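Local coordinates for protein peptidase M28 (Shewanella amazonensis SB2B, PDB 3IIB) that probably acts as a zinc-dependent carboxypeptidase or dipeptidase of peptidase family M28, working as a homodimer, at residues A[26-34]-A[46-54]; A[90-101]-A[195-205]. All coordinates share one frame; numbering follows the deposited sequence.

Interaction 1: A[26-34]-A[46-54]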
loop_
_atom_site.group_PDB
_atom_site.type_symbol
_atom_site.label_atom_id
_atom_site.label_comp_id
_atom_site.label_asym_id
_atom_site.label_seq_id
_atom_site.Cartn_x
_atom_site.Cartn_y
_atom_site.Cartn_z
ATOM N N ILE A 26 4.906 6.931 23.121
ATOM C CA ILE A 26 3.869 7.958 23.076
ATOM C C ILE A 26 3.080 7.811 21.764
ATOM O O ILE A 26 1.834 7.851 21.759
ATOM C CB ILE A 26 4.425 9.379 23.230
ATOM C CG1 ILE A 26 4.935 9.590 24.659
ATOM C CG2 ILE A 26 3.336 10.375 22.976
ATOM C CD1 ILE A 26 5.734 10.863 24.854
ATOM N N VAL A 27 3.779 7.598 20.662
ATOM C CA VAL A 27 3.067 7.463 19.384
ATOM C C VAL A 27 2.327 6.110 19.270
ATOM O O VAL A 27 1.212 6.033 18.675
ATOM C CB VAL A 27 3.923 7.769 18.130
ATOM C CG1 VAL A 27 5.115 6.841 17.976
ATOM C CG2 VAL A 27 3.012 7.713 16.858
ATOM N N GLU A 28 2.883 5.073 19.892
ATOM C CA GLU A 28 2.168 3.782 19.958
ATOM C C GLU A 28 0.865 4.003 20.745
ATOM O O GLU A 28 -0.190 3.547 20.345
ATOM C CB GLU A 28 3.016 2.713 20.618
ATOM C CG GLU A 28 2.461 1.301 20.546
ATOM C CD GLU A 28 1.480 0.949 21.673
ATOM O OE1 GLU A 28 1.259 1.738 22.610
ATOM O OE2 GLU A 28 0.924 -0.168 21.608
ATOM N N SER A 29 0.969 4.759 21.836
ATOM C CA SER A 29 -0.196 5.000 22.682
ATOM C C SER A 29 -1.307 5.742 21.934
ATOM O O SER A 29 -2.493 5.383 21.999
ATOM C CB SER A 29 0.256 5.735 23.925
ATOM O OG SER A 29 -0.866 6.025 24.763
ATOM N N LEU A 30 -0.900 6.777 21.202
ATOM C CA LEU A 30 -1.845 7.630 20.505
ATOM C C LEU A 30 -2.527 6.844 19.382
ATOM O O LEU A 30 -3.767 6.844 19.235
ATOM C CB LEU A 30 -1.118 8.872 19.947
ATOM C CG LEU A 30 -1.922 9.882 19.096
ATOM C CD1 LEU A 30 -3.213 10.386 19.753
ATOM C CD2 LEU A 30 -0.999 11.056 18.669
ATOM N N THR A 31 -1.714 6.148 18.590
ATOM C CA THR A 31 -2.260 5.441 17.421
ATOM C C THR A 31 -3.132 4.252 17.833
ATOM O O THR A 31 -4.118 3.951 17.153
ATOM C CB THR A 31 -1.171 4.999 16.422
ATOM O OG1 THR A 31 -0.213 4.180 17.100
ATOM C CG2 THR A 31 -0.465 6.213 15.802
ATOM N N VAL A 32 -2.815 3.593 18.949
ATOM C CA VAL A 32 -3.637 2.462 19.431
ATOM C C VAL A 32 -4.869 2.910 20.219
ATOM O O VAL A 32 -5.976 2.437 19.948
ATOM C CB VAL A 32 -2.803 1.492 20.289
ATOM C CG1 VAL A 32 -3.705 0.362 20.910
ATOM C CG2 VAL A 32 -1.638 0.918 19.461
ATOM N N GLU A 33 -4.686 3.850 21.158
ATOM C CA GLU A 33 -5.753 4.203 22.105
ATOM C C GLU A 33 -6.742 5.278 21.577
ATOM O O GLU A 33 -7.794 5.489 22.176
ATOM C CB GLU A 33 -5.147 4.644 23.425
ATOM C CG GLU A 33 -4.214 3.602 24.090
ATOM C CD GLU A 33 -3.393 4.202 25.211
ATOM O OE1 GLU A 33 -3.902 5.137 25.849
ATOM O OE2 GLU A 33 -2.199 3.828 25.402
ATOM N N VAL A 34 -6.367 5.927 20.482
ATOM C CA VAL A 34 -7.194 6.885 19.778
ATOM C C VAL A 34 -7.355 6.500 18.343
ATOM O O VAL A 34 -8.489 6.377 17.886
ATOM C CB VAL A 34 -6.614 8.323 19.882
ATOM C CG1 VAL A 34 -7.573 9.370 19.279
ATOM C CG2 VAL A 34 -6.313 8.657 21.341
ATOM N N VAL A 46 -11.762 12.400 21.965
ATOM C CA VAL A 46 -10.942 11.246 22.424
ATOM C C VAL A 46 -9.455 11.566 22.427
ATOM O O VAL A 46 -8.780 11.268 23.412
ATOM C CB VAL A 46 -11.264 9.939 21.650
ATOM C CG1 VAL A 46 -10.371 8.765 22.086
ATOM C CG2 VAL A 46 -12.814 9.597 21.790
ATOM N N ALA A 47 -8.964 12.213 21.367
ATOM C CA ALA A 47 -7.550 12.571 21.268
ATOM C C ALA A 47 -7.180 13.639 22.300
ATOM O O ALA A 47 -6.134 13.554 22.967
ATOM C CB ALA A 47 -7.215 13.034 19.853
ATOM N N VAL A 48 -8.064 14.642 22.473
ATOM C CA VAL A 48 -7.816 15.681 23.476
ATOM C C VAL A 48 -7.732 15.055 24.890
ATOM O O VAL A 48 -6.814 15.393 25.661
ATOM C CB VAL A 48 -8.887 16.835 23.368
ATOM C CG1 VAL A 48 -8.896 17.703 24.632
ATOM C CG2 VAL A 48 -8.674 17.622 22.066
ATOM N N ASP A 49 -8.685 14.179 25.223
ATOM C CA ASP A 49 -8.740 13.601 26.551
ATOM C C ASP A 49 -7.483 12.726 26.736
ATOM O O ASP A 49 -6.842 12.745 27.792
ATOM C CB ASP A 49 -10.021 12.815 26.752
ATOM C CG ASP A 49 -11.237 13.723 26.917
ATOM O OD1 ASP A 49 -11.033 14.916 27.180
ATOM O OD2 ASP A 49 -12.367 13.243 26.747
ATOM N N TRP A 50 -7.081 12.049 25.667
ATOM C CA TRP A 50 -5.893 11.186 25.720
ATOM C C TRP A 50 -4.654 12.034 26.026
ATOM O O TRP A 50 -3.823 11.639 26.830
ATOM C CB TRP A 50 -5.719 10.407 24.417
ATOM C CG TRP A 50 -4.341 9.790 24.280
ATOM C CD1 TRP A 50 -3.978 8.538 24.649
ATOM C CD2 TRP A 50 -3.171 10.419 23.760
ATOM N NE1 TRP A 50 -2.640 8.339 24.401
ATOM C CE2 TRP A 50 -2.126 9.476 23.828
ATOM C CE3 TRP A 50 -2.910 11.684 23.185
ATOM C CZ2 TRP A 50 -0.827 9.766 23.399
ATOM C CZ3 TRP A 50 -1.605 11.975 22.762
ATOM C CH2 TRP A 50 -0.576 11.012 22.874
ATOM N N ALA A 51 -4.557 13.181 25.376
ATOM C CA ALA A 51 -3.364 14.045 25.463
ATOM C C ALA A 51 -3.282 14.687 26.828
ATOM O O ALA A 51 -2.232 14.710 27.450
ATOM C CB ALA A 51 -3.406 15.097 24.338
ATOM N N ILE A 52 -4.414 15.149 27.345
ATOM C CA ILE A 52 -4.459 15.690 28.705
ATOM C C ILE A 52 -3.968 14.641 29.733
ATOM O O ILE A 52 -3.077 14.917 30.579
ATOM C CB ILE A 52 -5.898 16.231 29.020
ATOM C CG1 ILE A 52 -6.238 17.504 28.207
ATOM C CG2 ILE A 52 -6.020 16.585 30.480
ATOM C CD1 ILE A 52 -5.434 18.739 28.641
ATOM N N ALA A 53 -4.511 13.425 29.642
ATOM C CA ALA A 53 -4.168 12.365 30.576
ATOM C C ALA A 53 -2.683 12.029 30.419
ATOM O O ALA A 53 -1.992 11.816 31.405
ATOM C CB ALA A 53 -5.054 11.097 30.333
ATOM N N LYS A 54 -2.212 11.985 29.176
ATOM C CA LYS A 54 -0.843 11.600 28.926
ATOM C C LYS A 54 0.096 12.600 29.506
ATOM O O LYS A 54 1.085 12.240 30.154
ATOM C CB LYS A 54 -0.597 11.413 27.424
ATOM C CG LYS A 54 0.818 10.937 27.062
ATOM C CD LYS A 54 1.072 9.507 27.565
ATOM C CE LYS A 54 0.127 8.469 26.965
ATOM N NZ LYS A 54 0.444 7.081 27.440
HETATM O O HOH W 1 -2.510 6.608 27.601
HETATM O O HOH W 2 -0.481 3.878 27.274
#
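The hydroxyl oxygen of S29 is gripped from three sides. W50 NE1 donates to S29 OG at 2.9 Å, an almost straight bond (169°) lying in the indole plane; K54 NZ donates to the same OG at 3.2 Å; and S29 OG donates to E33 OE2, 2.6 Å away and met from above the carboxylate plane. One water bridges E33 OE1 and K54 NZ; another donates to E33 OE2 but is held only weakly by K54 NZ. With CG anti to the backbone N (chi1 165°), the indole of W50 reaches across to helix 22-33 and sits as a knob among I26, S29, L30 and E33. L30 CD1 lies over its six-membered ring, 3.8 Å from the centroid, a CH-pi contact, while V34 CG2 packs on W50 CB at 3.6 Å. Just past the end of helix 22-33, V34 CG1 meets A47 CB at 3.7 Å; the helix segments run 149° apart, and I26 also packs on helix 267-285. A leucine in place of W50 would probably leave S29 OG without its indole donor and L30 without the ring face it covers. With R215 of the second subunit salt-bridged to E33 OE2, this network probably steadies a carboxylate at the dimer contact.

Interaction 2: A[90-101]-A[195-205]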
loop_
_atom_site.group_PDB
_atom_site.type_symbol
_atom_site.label_atom_id
_atom_site.label_comp_id
_atom_site.label_asym_id
_atom_site.label_seq_id
_atom_site.Cartn_x
_atom_site.Cartn_y
_atom_site.Cartn_z
ATOM N N LEU A 90 -11.790 1.502 -9.538
ATOM C CA LEU A 90 -10.834 2.470 -9.041
ATOM C C LEU A 90 -10.811 2.486 -7.509
ATOM O O LEU A 90 -11.768 2.044 -6.843
ATOM C CB LEU A 90 -11.200 3.842 -9.571
ATOM C CG LEU A 90 -11.246 4.036 -11.080
ATOM C CD1 LEU A 90 -11.995 5.336 -11.423
ATOM C CD2 LEU A 90 -9.845 4.003 -11.753
ATOM N N VAL A 91 -9.704 2.964 -6.945
ATOM C CA VAL A 91 -9.570 3.129 -5.498
ATOM C C VAL A 91 -9.505 4.659 -5.339
ATOM O O VAL A 91 -8.639 5.334 -5.903
ATOM C CB VAL A 91 -8.329 2.441 -4.890
ATOM C CG1 VAL A 91 -8.011 3.005 -3.495
ATOM C CG2 VAL A 91 -8.553 0.862 -4.810
ATOM N N VAL A 92 -10.488 5.172 -4.645
ATOM C CA VAL A 92 -10.761 6.602 -4.604
ATOM C C VAL A 92 -11.000 6.988 -3.157
ATOM O O VAL A 92 -11.462 6.177 -2.359
ATOM C CB VAL A 92 -11.994 6.948 -5.492
ATOM C CG1 VAL A 92 -13.282 6.343 -4.943
ATOM C CG2 VAL A 92 -12.175 8.430 -5.660
ATOM N N THR A 93 -10.772 8.257 -2.853
ATOM C CA THR A 93 -11.264 8.836 -1.615
ATOM C C THR A 93 -11.702 10.289 -1.842
ATOM O O THR A 93 -11.126 11.005 -2.656
ATOM C CB THR A 93 -10.188 8.746 -0.502
ATOM O OG1 THR A 93 -10.812 8.964 0.771
ATOM C CG2 THR A 93 -9.083 9.755 -0.747
ATOM N N ALA A 94 -12.707 10.726 -1.096
ATOM C CA ALA A 94 -13.160 12.104 -1.181
ATOM C C ALA A 94 -12.023 13.006 -0.691
ATOM O O ALA A 94 -11.310 12.668 0.281
ATOM C CB ALA A 94 -14.423 12.318 -0.285
ATOM N N LEU A 95 -11.899 14.160 -1.330
ATOM C CA LEU A 95 -11.110 15.247 -0.774
ATOM C C LEU A 95 -11.836 15.793 0.436
ATOM O O LEU A 95 -13.058 15.813 0.484
ATOM C CB LEU A 95 -10.844 16.336 -1.819
ATOM C CG LEU A 95 -10.084 15.838 -3.064
ATOM C CD1 LEU A 95 -9.691 17.055 -3.970
ATOM C CD2 LEU A 95 -8.879 14.977 -2.695
ATOM N N GLY A 96 -11.059 16.204 1.442
ATOM C CA GLY A 96 -11.612 16.717 2.679
ATOM C C GLY A 96 -12.507 17.906 2.467
ATOM O O GLY A 96 -12.082 18.911 1.961
ATOM N N GLY A 97 -13.749 17.781 2.885
ATOM C CA GLY A 97 -14.732 18.815 2.676
ATOM C C GLY A 97 -15.590 18.660 1.427
ATOM O O GLY A 97 -16.525 19.446 1.256
ATOM N N SER A 98 -15.340 17.642 0.598
ATOM C CA SER A 98 -16.147 17.449 -0.611
ATOM C C SER A 98 -17.615 17.311 -0.260
ATOM O O SER A 98 -17.990 16.623 0.704
ATOM C CB SER A 98 -15.724 16.177 -1.386
ATOM O OG SER A 98 -16.481 16.073 -2.579
ATOM N N ILE A 99 -18.467 17.883 -1.095
ATOM C CA ILE A 99 -19.866 17.562 -1.068
ATOM C C ILE A 99 -20.052 16.137 -1.612
ATOM O O ILE A 99 -19.182 15.584 -2.277
ATOM C CB ILE A 99 -20.719 18.572 -1.919
ATOM C CG1 ILE A 99 -20.352 18.528 -3.412
ATOM C CG2 ILE A 99 -20.539 20.009 -1.379
ATOM C CD1 ILE A 99 -21.450 19.160 -4.336
ATOM N N ALA A 100 -21.213 15.574 -1.329
ATOM C CA ALA A 100 -21.596 14.266 -1.840
ATOM C C ALA A 100 -21.948 14.402 -3.314
ATOM O O ALA A 100 -22.348 15.493 -3.772
ATOM C CB ALA A 100 -22.829 13.699 -1.052
ATOM N N THR A 101 -21.869 13.288 -4.028
ATOM C CA THR A 101 -22.371 13.199 -5.425
ATOM C C THR A 101 -23.881 13.179 -5.397
ATOM O O THR A 101 -24.440 12.865 -4.356
ATOM C CB THR A 101 -21.840 11.958 -6.100
ATOM O OG1 THR A 101 -22.046 10.828 -5.237
ATOM C CG2 THR A 101 -20.330 12.129 -6.400
ATOM N N ALA A 195 -20.193 24.350 -5.830
ATOM C CA ALA A 195 -19.447 23.237 -5.227
ATOM C C ALA A 195 -19.729 21.960 -6.007
ATOM O O ALA A 195 -20.872 21.670 -6.382
ATOM C CB ALA A 195 -19.836 23.055 -3.729
ATOM N N ILE A 196 -18.659 21.240 -6.345
ATOM C CA ILE A 196 -18.802 19.968 -7.032
ATOM C C ILE A 196 -18.062 18.842 -6.253
ATOM O O ILE A 196 -17.103 19.118 -5.538
ATOM C CB ILE A 196 -18.307 20.052 -8.515
ATOM C CG1 ILE A 196 -16.819 20.409 -8.548
ATOM C CG2 ILE A 196 -19.252 20.994 -9.362
ATOM C CD1 ILE A 196 -16.137 20.260 -9.958
ATOM N N PRO A 197 -18.513 17.584 -6.402
ATOM C CA PRO A 197 -17.806 16.451 -5.802
ATOM C C PRO A 197 -16.359 16.368 -6.271
ATOM O O PRO A 197 -16.066 16.596 -7.441
ATOM C CB PRO A 197 -18.594 15.239 -6.272
ATOM C CG PRO A 197 -19.866 15.735 -6.719
ATOM C CD PRO A 197 -19.665 17.131 -7.196
ATOM N N ALA A 198 -15.472 16.014 -5.351
ATOM C CA ALA A 198 -14.033 16.095 -5.567
ATOM C C ALA A 198 -13.380 14.909 -4.853
ATOM O O ALA A 198 -13.591 14.747 -3.660
ATOM C CB ALA A 198 -13.477 17.401 -4.978
ATOM N N ALA A 199 -12.593 14.114 -5.588
ATOM C CA ALA A 199 -11.979 12.910 -5.078
ATOM C C ALA A 199 -10.571 12.765 -5.620
ATOM O O ALA A 199 -10.238 13.324 -6.662
ATOM C CB ALA A 199 -12.809 11.705 -5.473
ATOM N N ALA A 200 -9.756 12.033 -4.877
ATOM C CA ALA A 200 -8.422 11.603 -5.315
ATOM C C ALA A 200 -8.454 10.106 -5.605
ATOM O O ALA A 200 -9.106 9.337 -4.884
ATOM C CB ALA A 200 -7.384 11.905 -4.241
ATOM N N ILE A 201 -7.745 9.705 -6.665
ATOM C CA ILE A 201 -7.596 8.304 -7.006
ATOM C C ILE A 201 -6.150 7.914 -6.789
ATOM O O ILE A 201 -5.269 8.784 -6.694
ATOM C CB ILE A 201 -8.073 7.961 -8.426
ATOM C CG1 ILE A 201 -7.169 8.608 -9.510
ATOM C CG2 ILE A 201 -9.540 8.326 -8.595
ATOM C CD1 ILE A 201 -7.652 8.403 -10.968
ATOM N N SER A 202 -5.924 6.610 -6.609
ATOM C CA SER A 202 -4.577 6.128 -6.348
ATOM C C SER A 202 -3.718 6.416 -7.545
ATOM O O SER A 202 -4.201 6.545 -8.664
ATOM C CB SER A 202 -4.523 4.625 -6.027
ATOM O OG SER A 202 -4.735 3.805 -7.165
ATOM N N ASN A 203 -2.419 6.492 -7.298
ATOM C CA ASN A 203 -1.453 6.631 -8.375
ATOM C C ASN A 203 -1.545 5.551 -9.475
ATOM O O ASN A 203 -1.594 5.914 -10.642
ATOM C CB ASN A 203 -0.061 6.792 -7.767
ATOM C CG ASN A 203 0.264 8.250 -7.496
ATOM O OD1 ASN A 203 0.550 9.012 -8.420
ATOM N ND2 ASN A 203 0.088 8.677 -6.248
ATOM N N PRO A 204 -1.672 4.241 -9.115
ATOM C CA PRO A 204 -1.855 3.221 -10.168
ATOM C C PRO A 204 -3.143 3.450 -10.976
ATOM O O PRO A 204 -3.181 3.224 -12.170
ATOM C CB PRO A 204 -1.884 1.912 -9.376
ATOM C CG PRO A 204 -0.989 2.222 -8.163
ATOM C CD PRO A 204 -1.407 3.618 -7.802
ATOM N N ASP A 205 -4.201 3.930 -10.318
ATOM C CA ASP A 205 -5.439 4.191 -11.042
ATOM C C ASP A 205 -5.303 5.360 -12.056
ATOM O O ASP A 205 -5.867 5.342 -13.141
ATOM C CB ASP A 205 -6.573 4.467 -10.039
ATOM C CG ASP A 205 -7.024 3.225 -9.338
ATOM O OD1 ASP A 205 -7.398 2.258 -10.044
ATOM O OD2 ASP A 205 -7.007 3.230 -8.083
#
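L95 spreads its two methyls over A198 and A200, CD1 against A198 CB and CD2 against A200 CB at 3.7 Å. Strand 88-94 lies between strands 62-84 and 198-201 in the large mixed sheet, antiparallel to both, and helix 145-163 packs on L95 and A198. T93 and A200 form the hydrogen-bonded pair, each N donating to the other's O at 2.8 Å, and V92-I201 and A94-A199 are the non-hydrogen-bonded pairs on either side. V92 CG2 lies anti to the backbone N, which sets it between A199 CB and I201 CG2; its 3.3 Å approach to A199 CB is tighter than a usual carbon contact. L95 N extends the ladder to A198 O, and a type II turn from L95 to S98 then swings the chain back. There S98 OG takes the N-H of A198 at 3.0 Å and donates to I99 O, in the carbonyl plane on a lone pair. Beyond the turn, I99 CD1 packs on P197 CD and T101 CG2 covers P197 CB at 3.6 Å. At the far end S202 N donates to V91 O, while V91 N donates to D205 OD2 at 2.9 Å. S202 caps helix 203-213 by accepting from D205 N, and its hydroxyl donates to D205 OD2; V91 N and S202 OG reach this oxygen from opposite faces of the carboxylate. R180 adds a salt bridge to D205 OD2. The buried carboxylate is thus likely to stay ionised, and it ties the V91 backbone to the start of helix 203-213, beside the S202 N to V91 O bond.

Both contacts are largely buried, but they hold different elements: interaction 1 pairs helices 22-33 and 42-57, close in sequence, whereas interaction 2 joins segments 90-101 and 195-205, with 93 residues between them, within the large mixed sheet. Their nearest atoms are about 17 Å apart. The helix pair relies on side chains, an aromatic knob and a water-linked charged network at the second subunit; the strand pair relies mainly on backbone bonds, with S98 and D205 each adding a side-chain bond, small alanines between the strands and a serine N-cap at one end. Neither contact touches the zinc ions, but the L30 side chain is about 9 Å from that of H257, and T93's about 8 Å from that of H402.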